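Local coordinates for transaminase (Bacillus megaterium, PDB 5G0A), which catalyses pyridoxal-5'-phosphate-dependent transfer of amino groups with S-selectivity, as an omega-transaminase of the class-III aminotransferase family, at the interface of chains A and B. Residues are numbered along the deposited sequence; one frame, centred on the assembly and turned at random. Chains: chain A/B, Transaminase.

Contact 1: the interface of chains A and B. Residues chain A 24-25, 162-169; chain B 134, 320, 323-326.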
loop_
_atom_site.group_PDB
_atom_site.type_symbol
_atom_site.label_atom_id
_atom_site.label_comp_id
_atom_site.label_asym_id
_atom_site.label_seq_id
_atom_site.Cartn_x
_atom_site.Cartn_y
_atom_site.Cartn_z
ATOM N N THR A 24 -20.587 -10.352 -17.759
ATOM C CA THR A 24 -19.212 -10.782 -17.478
ATOM C C THR A 24 -18.685 -11.609 -18.650
ATOM O O THR A 24 -19.432 -12.384 -19.271
ATOM C CB THR A 24 -19.078 -11.584 -16.164
ATOM O OG1 THR A 24 -19.967 -12.711 -16.199
ATOM C CG2 THR A 24 -19.369 -10.669 -14.916
ATOM N N PHE A 25 -17.413 -11.367 -18.982
ATOM C CA PHE A 25 -16.676 -12.053 -20.060
ATOM C C PHE A 25 -17.144 -11.713 -21.478
ATOM O O PHE A 25 -16.361 -11.819 -22.421
ATOM C CB PHE A 25 -16.585 -13.565 -19.817
ATOM C CG PHE A 25 -15.908 -13.897 -18.503
ATOM C CD1 PHE A 25 -14.521 -13.874 -18.405
ATOM C CD2 PHE A 25 -16.669 -14.150 -17.365
ATOM C CE1 PHE A 25 -13.890 -14.138 -17.187
ATOM C CE2 PHE A 25 -16.057 -14.406 -16.136
ATOM C CZ PHE A 25 -14.670 -14.396 -16.051
ATOM N N ARG A 162 -3.753 -13.565 -14.624
ATOM C CA ARG A 162 -3.939 -12.253 -15.257
ATOM C C ARG A 162 -5.345 -12.040 -15.791
ATOM O O ARG A 162 -5.922 -10.935 -15.654
ATOM C CB ARG A 162 -2.913 -12.090 -16.399
ATOM C CG ARG A 162 -2.918 -10.705 -17.029
ATOM C CD ARG A 162 -1.997 -10.697 -18.236
ATOM N NE ARG A 162 -1.936 -9.340 -18.791
ATOM C CZ ARG A 162 -1.413 -9.057 -19.984
ATOM N NH1 ARG A 162 -0.904 -10.028 -20.745
ATOM N NH2 ARG A 162 -1.385 -7.801 -20.403
ATOM N N SER A 163 -5.900 -13.092 -16.389
ATOM C CA SER A 163 -7.227 -13.035 -17.024
ATOM C C SER A 163 -8.450 -13.120 -16.110
ATOM O O SER A 163 -9.580 -13.147 -16.607
ATOM C CB SER A 163 -7.332 -14.123 -18.105
ATOM O OG SER A 163 -7.089 -15.411 -17.518
ATOM N N TYR A 164 -8.225 -13.197 -14.794
ATOM C CA TYR A 164 -9.305 -13.444 -13.845
ATOM C C TYR A 164 -9.215 -12.510 -12.661
ATOM O O TYR A 164 -9.533 -12.898 -11.534
ATOM C CB TYR A 164 -9.315 -14.933 -13.409
ATOM C CG TYR A 164 -10.045 -15.773 -14.422
ATOM C CD1 TYR A 164 -11.437 -15.927 -14.344
ATOM C CD2 TYR A 164 -9.371 -16.343 -15.505
ATOM C CE1 TYR A 164 -12.122 -16.657 -15.293
ATOM C CE2 TYR A 164 -10.060 -17.065 -16.463
ATOM C CZ TYR A 164 -11.439 -17.201 -16.352
ATOM O OH TYR A 164 -12.116 -17.938 -17.297
ATOM N N ARG A 165 -8.839 -11.259 -12.919
ATOM C CA ARG A 165 -8.652 -10.307 -11.835
ATOM C C ARG A 165 -9.648 -9.142 -11.841
ATOM O O ARG A 165 -9.357 -8.068 -11.306
ATOM C CB ARG A 165 -7.187 -9.824 -11.798
ATOM C CG ARG A 165 -6.216 -10.844 -11.178
ATOM C CD ARG A 165 -4.765 -10.330 -11.139
ATOM N NE ARG A 165 -4.727 -8.995 -10.537
ATOM C CZ ARG A 165 -4.741 -8.739 -9.225
ATOM N NH1 ARG A 165 -4.708 -9.716 -8.325
ATOM N NH2 ARG A 165 -4.782 -7.485 -8.809
ATOM N N SER A 166 -10.838 -9.418 -12.389
ATOM C CA SER A 166 -11.997 -8.507 -12.331
ATOM C C SER A 166 -11.741 -7.175 -13.031
ATOM O O SER A 166 -12.434 -6.180 -12.777
ATOM C CB SER A 166 -12.470 -8.302 -10.899
ATOM O OG SER A 166 -12.911 -9.568 -10.389
ATOM N N GLY A 167 -10.746 -7.193 -13.911
ATOM C CA GLY A 167 -10.476 -6.042 -14.802
ATOM C C GLY A 167 -11.338 -6.043 -16.057
ATOM O O GLY A 167 -12.148 -6.948 -16.297
ATOM N N LEU A 168 -11.126 -5.025 -16.888
ATOM C CA LEU A 168 -11.822 -4.903 -18.162
ATOM C C LEU A 168 -10.845 -5.137 -19.309
ATOM O O LEU A 168 -9.686 -4.691 -19.261
ATOM C CB LEU A 168 -12.391 -3.482 -18.269
ATOM C CG LEU A 168 -13.450 -3.091 -17.236
ATOM C CD1 LEU A 168 -13.885 -1.643 -17.476
ATOM C CD2 LEU A 168 -14.667 -4.030 -17.244
ATOM N N VAL A 169 -11.316 -5.839 -20.329
ATOM C CA VAL A 169 -10.541 -5.994 -21.562
ATOM C C VAL A 169 -11.464 -5.696 -22.749
ATOM O O VAL A 169 -12.681 -5.568 -22.582
ATOM C CB VAL A 169 -9.855 -7.385 -21.681
ATOM C CG1 VAL A 169 -8.807 -7.543 -20.576
ATOM C CG2 VAL A 169 -10.883 -8.521 -21.640
ATOM N N LEU B 134 -13.348 1.224 -11.716
ATOM C CA LEU B 134 -13.206 0.979 -13.149
ATOM C C LEU B 134 -13.912 2.069 -13.974
ATOM O O LEU B 134 -13.340 2.551 -14.965
ATOM C CB LEU B 134 -13.742 -0.386 -13.567
ATOM C CG LEU B 134 -12.867 -1.601 -13.190
ATOM C CD1 LEU B 134 -13.701 -2.877 -13.227
ATOM C CD2 LEU B 134 -11.575 -1.746 -14.012
ATOM N N MET B 320 -19.889 -0.310 -18.562
ATOM C CA MET B 320 -19.495 -1.714 -18.328
ATOM C C MET B 320 -19.849 -2.606 -19.513
ATOM O O MET B 320 -19.071 -3.482 -19.914
ATOM C CB MET B 320 -20.108 -2.242 -17.021
ATOM C CG MET B 320 -19.569 -1.514 -15.785
ATOM S SD MET B 320 -17.810 -1.763 -15.420
ATOM C CE MET B 320 -17.697 -3.516 -15.017
ATOM N N HIS B 323 -17.361 -3.443 -22.493
ATOM C CA HIS B 323 -16.133 -4.199 -22.240
ATOM C C HIS B 323 -16.417 -5.624 -21.815
ATOM O O HIS B 323 -17.566 -5.968 -21.477
ATOM C CB HIS B 323 -15.343 -3.484 -21.129
ATOM C CG HIS B 323 -15.082 -2.047 -21.427
ATOM N ND1 HIS B 323 -15.850 -1.026 -20.906
ATOM C CD2 HIS B 323 -14.179 -1.461 -22.245
ATOM C CE1 HIS B 323 -15.402 0.130 -21.359
ATOM N NE2 HIS B 323 -14.388 -0.103 -22.168
ATOM N N ARG B 324 -15.371 -6.450 -21.861
ATOM C CA ARG B 324 -15.414 -7.802 -21.311
ATOM C C ARG B 324 -14.879 -7.704 -19.885
ATOM O O ARG B 324 -13.720 -7.354 -19.675
ATOM C CB ARG B 324 -14.544 -8.756 -22.119
ATOM C CG ARG B 324 -15.068 -8.978 -23.528
ATOM C CD ARG B 324 -14.164 -9.905 -24.293
ATOM N NE ARG B 324 -14.767 -10.232 -25.591
ATOM C CZ ARG B 324 -14.102 -10.688 -26.646
ATOM N NH1 ARG B 324 -12.784 -10.854 -26.612
ATOM N NH2 ARG B 324 -14.784 -10.974 -27.750
ATOM N N TRP B 325 -15.732 -8.020 -18.917
ATOM C CA TRP B 325 -15.374 -7.865 -17.502
ATOM C C TRP B 325 -14.967 -9.232 -16.958
ATOM O O TRP B 325 -15.771 -10.147 -16.946
ATOM C CB TRP B 325 -16.577 -7.332 -16.726
ATOM C CG TRP B 325 -16.298 -6.998 -15.289
ATOM C CD1 TRP B 325 -15.070 -6.724 -14.717
ATOM C CD2 TRP B 325 -17.273 -6.788 -14.267
ATOM N NE1 TRP B 325 -15.238 -6.380 -13.384
ATOM C CE2 TRP B 325 -16.576 -6.427 -13.083
ATOM C CE3 TRP B 325 -18.678 -6.886 -14.227
ATOM C CZ2 TRP B 325 -17.236 -6.160 -11.872
ATOM C CZ3 TRP B 325 -19.344 -6.621 -13.024
ATOM C CH2 TRP B 325 -18.618 -6.246 -11.862
ATOM N N GLU B 326 -13.708 -9.354 -16.526
ATOM C CA GLU B 326 -13.112 -10.657 -16.208
ATOM C C GLU B 326 -13.302 -10.997 -14.733
ATOM O O GLU B 326 -12.320 -11.191 -13.985
ATOM C CB GLU B 326 -11.627 -10.627 -16.539
ATOM C CG GLU B 326 -11.370 -10.485 -18.048
ATOM C CD GLU B 326 -9.887 -10.446 -18.373
ATOM O OE1 GLU B 326 -9.178 -9.643 -17.753
ATOM O OE2 GLU B 326 -9.429 -11.190 -19.268
HETATM O O HOH W 1 -8.834 -9.209 -14.966
HETATM O O HOH W 2 -6.532 -9.676 -18.136
#
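A short antiparallel beta-ladder joins the two subunits, strand 168-169 of chain A pairing with strand 324-325 of chain B. A:Val169 and B:Arg324 each donate their backbone N-H to the other's carbonyl oxygen, in the carbonyl plane; A:Val169 N to B:Arg324 O measures 2.9 Å. Past the strand, B:Glu326 N points almost along the carbonyl axis of A:Gly167 O (2.9 Å, 177° at H), and A:Ser166 N returns a more bent bond to B:Glu326 O. A:Phe25 N donates to B:Trp325 O (2.9 Å, 150° at H), an oxygen that also lies over the centre of the A:Phe25 ring. The indole of B:Trp325, with CG anti to the backbone N (chi1 -174°), meets A:Ser166 O at its edge: NE1 donates within its ring plane over 2.9 Å, though above the plane of that carbonyl. B:Met320 CE backs the indole over the centre of a face, and the A:Leu168 side chain crosses it obliquely, its CD2 methyl 3.7 Å from B:Trp325 CD1; A:Leu168 also meets B:Leu134 tip to tip. An alanine in place of B:Trp325 would remove the NE1 donor and the indole, and would probably loosen the hold on A:Ser166 and the packing around A:Leu168. B:Glu326, extended beyond CG, runs past the carbonyl of A:Ser163 to two waters: one, 2.8 Å from B:Glu326 OE1, binds the backbone nitrogens of A:Arg165 and A:Gly167; the second links OE1 to A:Arg162 O.

Contact 2: the interface of chains A and B. Residues chain A 24-25, 59, 148, 164; chain B 86-87, 116, 327-328.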
loop_
_atom_site.group_PDB
_atom_site.type_symbol
_atom_site.label_atom_id
_atom_site.label_comp_id
_atom_site.label_asym_id
_atom_site.label_seq_id
_atom_site.Cartn_x
_atom_site.Cartn_y
_atom_site.Cartn_z
ATOM N N THR A 24 -20.587 -10.352 -17.759
ATOM C CA THR A 24 -19.212 -10.782 -17.478
ATOM C C THR A 24 -18.685 -11.609 -18.650
ATOM O O THR A 24 -19.432 -12.384 -19.271
ATOM C CB THR A 24 -19.078 -11.584 -16.164
ATOM O OG1 THR A 24 -19.967 -12.711 -16.199
ATOM C CG2 THR A 24 -19.369 -10.669 -14.916
ATOM N N PHE A 25 -17.413 -11.367 -18.982
ATOM C CA PHE A 25 -16.676 -12.053 -20.060
ATOM C C PHE A 25 -17.144 -11.713 -21.478
ATOM O O PHE A 25 -16.361 -11.819 -22.421
ATOM C CB PHE A 25 -16.585 -13.565 -19.817
ATOM C CG PHE A 25 -15.908 -13.897 -18.503
ATOM C CD1 PHE A 25 -14.521 -13.874 -18.405
ATOM C CD2 PHE A 25 -16.669 -14.150 -17.365
ATOM C CE1 PHE A 25 -13.890 -14.138 -17.187
ATOM C CE2 PHE A 25 -16.057 -14.406 -16.136
ATOM C CZ PHE A 25 -14.670 -14.396 -16.051
ATOM N N LEU A 59 -18.388 -25.001 -12.568
ATOM C CA LEU A 59 -17.061 -24.472 -12.220
ATOM C C LEU A 59 -16.336 -25.499 -11.347
ATOM O O LEU A 59 -15.753 -25.166 -10.318
ATOM C CB LEU A 59 -17.159 -23.103 -11.530
ATOM C CG LEU A 59 -17.842 -21.981 -12.335
ATOM C CD1 LEU A 59 -18.184 -20.812 -11.405
ATOM C CD2 LEU A 59 -16.928 -21.540 -13.481
ATOM N N TYR A 148 -5.186 -19.031 -8.610
ATOM C CA TYR A 148 -6.500 -18.382 -8.471
ATOM C C TYR A 148 -7.041 -18.705 -7.083
ATOM O O TYR A 148 -7.188 -19.882 -6.732
ATOM C CB TYR A 148 -7.486 -18.851 -9.550
ATOM C CG TYR A 148 -8.805 -18.093 -9.394
ATOM C CD1 TYR A 148 -8.916 -16.772 -9.843
ATOM C CD2 TYR A 148 -9.903 -18.664 -8.732
ATOM C CE1 TYR A 148 -10.080 -16.048 -9.656
ATOM C CE2 TYR A 148 -11.086 -17.949 -8.561
ATOM C CZ TYR A 148 -11.161 -16.634 -9.016
ATOM O OH TYR A 148 -12.327 -15.908 -8.858
ATOM N N TYR A 164 -8.225 -13.197 -14.794
ATOM C CA TYR A 164 -9.305 -13.444 -13.845
ATOM C C TYR A 164 -9.215 -12.510 -12.661
ATOM O O TYR A 164 -9.533 -12.898 -11.534
ATOM C CB TYR A 164 -9.315 -14.933 -13.409
ATOM C CG TYR A 164 -10.045 -15.773 -14.422
ATOM C CD1 TYR A 164 -11.437 -15.927 -14.344
ATOM C CD2 TYR A 164 -9.371 -16.343 -15.505
ATOM C CE1 TYR A 164 -12.122 -16.657 -15.293
ATOM C CE2 TYR A 164 -10.060 -17.065 -16.463
ATOM C CZ TYR A 164 -11.439 -17.201 -16.352
ATOM O OH TYR A 164 -12.116 -17.938 -17.297
ATOM N N TRP B 86 -23.870 -21.362 -13.048
ATOM C CA TRP B 86 -23.168 -20.129 -12.741
ATOM C C TRP B 86 -23.592 -19.007 -13.674
ATOM O O TRP B 86 -24.456 -19.199 -14.545
ATOM C CB TRP B 86 -21.647 -20.305 -12.697
ATOM C CG TRP B 86 -20.900 -20.511 -13.995
ATOM C CD1 TRP B 86 -20.838 -21.654 -14.754
ATOM C CD2 TRP B 86 -20.040 -19.564 -14.629
ATOM N NE1 TRP B 86 -19.989 -21.480 -15.815
ATOM C CE2 TRP B 86 -19.495 -20.199 -15.776
ATOM C CE3 TRP B 86 -19.673 -18.230 -14.343
ATOM C CZ2 TRP B 86 -18.597 -19.560 -16.634
ATOM C CZ3 TRP B 86 -18.786 -17.574 -15.229
ATOM C CH2 TRP B 86 -18.268 -18.254 -16.366
ATOM N N ASP B 87 -22.985 -17.841 -13.481
ATOM C CA ASP B 87 -23.571 -16.582 -13.962
ATOM C C ASP B 87 -23.565 -16.453 -15.483
ATOM O O ASP B 87 -24.253 -15.587 -16.024
ATOM C CB ASP B 87 -22.811 -15.400 -13.330
ATOM C CG ASP B 87 -23.571 -14.084 -13.415
ATOM O OD1 ASP B 87 -24.797 -14.056 -13.117
ATOM O OD2 ASP B 87 -22.907 -13.080 -13.762
ATOM N N ARG B 116 -25.851 -6.728 -10.524
ATOM C CA ARG B 116 -25.031 -7.952 -10.437
ATOM C C ARG B 116 -25.347 -8.593 -9.112
ATOM O O ARG B 116 -25.177 -7.959 -8.066
ATOM C CB ARG B 116 -23.522 -7.673 -10.507
ATOM C CG ARG B 116 -22.667 -8.911 -10.148
ATOM C CD ARG B 116 -21.326 -8.917 -10.886
ATOM N NE ARG B 116 -20.451 -10.036 -10.459
ATOM C CZ ARG B 116 -20.511 -11.269 -10.950
ATOM N NH1 ARG B 116 -21.437 -11.590 -11.857
ATOM N NH2 ARG B 116 -19.665 -12.184 -10.499
ATOM N N SER B 327 -14.568 -11.088 -14.329
ATOM C CA SER B 327 -14.878 -11.306 -12.913
ATOM C C SER B 327 -15.814 -12.488 -12.767
ATOM O O SER B 327 -16.879 -12.536 -13.410
ATOM C CB SER B 327 -15.515 -10.048 -12.322
ATOM O OG SER B 327 -15.437 -10.035 -10.894
ATOM N N VAL B 328 -15.415 -13.459 -11.938
ATOM C CA VAL B 328 -16.297 -14.598 -11.687
ATOM C C VAL B 328 -16.384 -14.864 -10.189
ATOM O O VAL B 328 -15.396 -14.724 -9.445
ATOM C CB VAL B 328 -15.838 -15.866 -12.467
ATOM C CG1 VAL B 328 -14.400 -16.237 -12.114
ATOM C CG2 VAL B 328 -16.806 -17.042 -12.242
HETATM O O HOH W 3 -12.683 -13.562 -10.926
HETATM O O HOH W 4 -19.011 -14.178 -14.034
HETATM O O HOH W 5 -22.791 -11.866 -16.034
#
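Apolar packing and water bridges join the subunits where the segment B:Ser327-B:Val328 passes among aromatic residues of chain A, in the dimer interface of this class-III aminotransferase. The packing is clearest at A:Leu59, in the short helix 57-60, which crosses B:Trp86 at about a right angle and lays its CD2 methyl over the indole face, 3.8 Å from the centroid of the five-membered ring, a CH-pi contact. The other branch, CD1, rests near B:Trp86 CB. A chi1 of 72° sets the indole for this, with CG in the crowded position between the backbone N and the carbonyl carbon. B:Val328 turns CG1 to A:Tyr164 CD1 (3.7 Å) and CG2 toward A:Leu59 CD1, while its CB lies at the edge of the A:Phe25 ring, in the ring plane.

Polar links run through water. One molecule accepts the N-H of B:Val328 almost straight (2.9 Å from N to the water, 168° at H) and also joins the phenol OH of A:Tyr148 and the carbonyl A:Tyr164 O. The hydroxyl A:Thr24 OG1 holds two more: one, at 2.8 Å, leads to B:Ser327 O, and the other reaches the carboxylate B:Asp87 OD2, 2.6 Å from that water.

Charge is paired within chain B. B:Arg116 NH1 lies 2.8 Å from B:Asp87 OD2 in a salt bridge; OD2 sits in the guanidinium plane, but the arginine comes to the carboxylate from above its plane. A:Thr24 CG2 sits over a guanidinium face toward its rim. The pairing is likely to steady the carboxylate that carries the bridging water. Since A:Tyr148 also lines the pyridoxal-5'-phosphate pocket, the site probably helps to couple subunit association to the surroundings of the cofactor.

About 9 Å separates the centres of the C-alpha atoms of contact 1 and contact 2, which share A:Thr24, A:Phe25 and A:Tyr164. On chain B they follow one another along the sequence, since the segment that leaves strand 324-325 in contact 1 supplies B:Ser327 and B:Val328 to contact 2. The backbone register set in the first would probably help to fix the position of the second, which approaches the cofactor pocket through A:Tyr148. Two-fold symmetry repeats the pair with the chains exchanged, so each subunit both gives and receives this segment within the four-chain assembly.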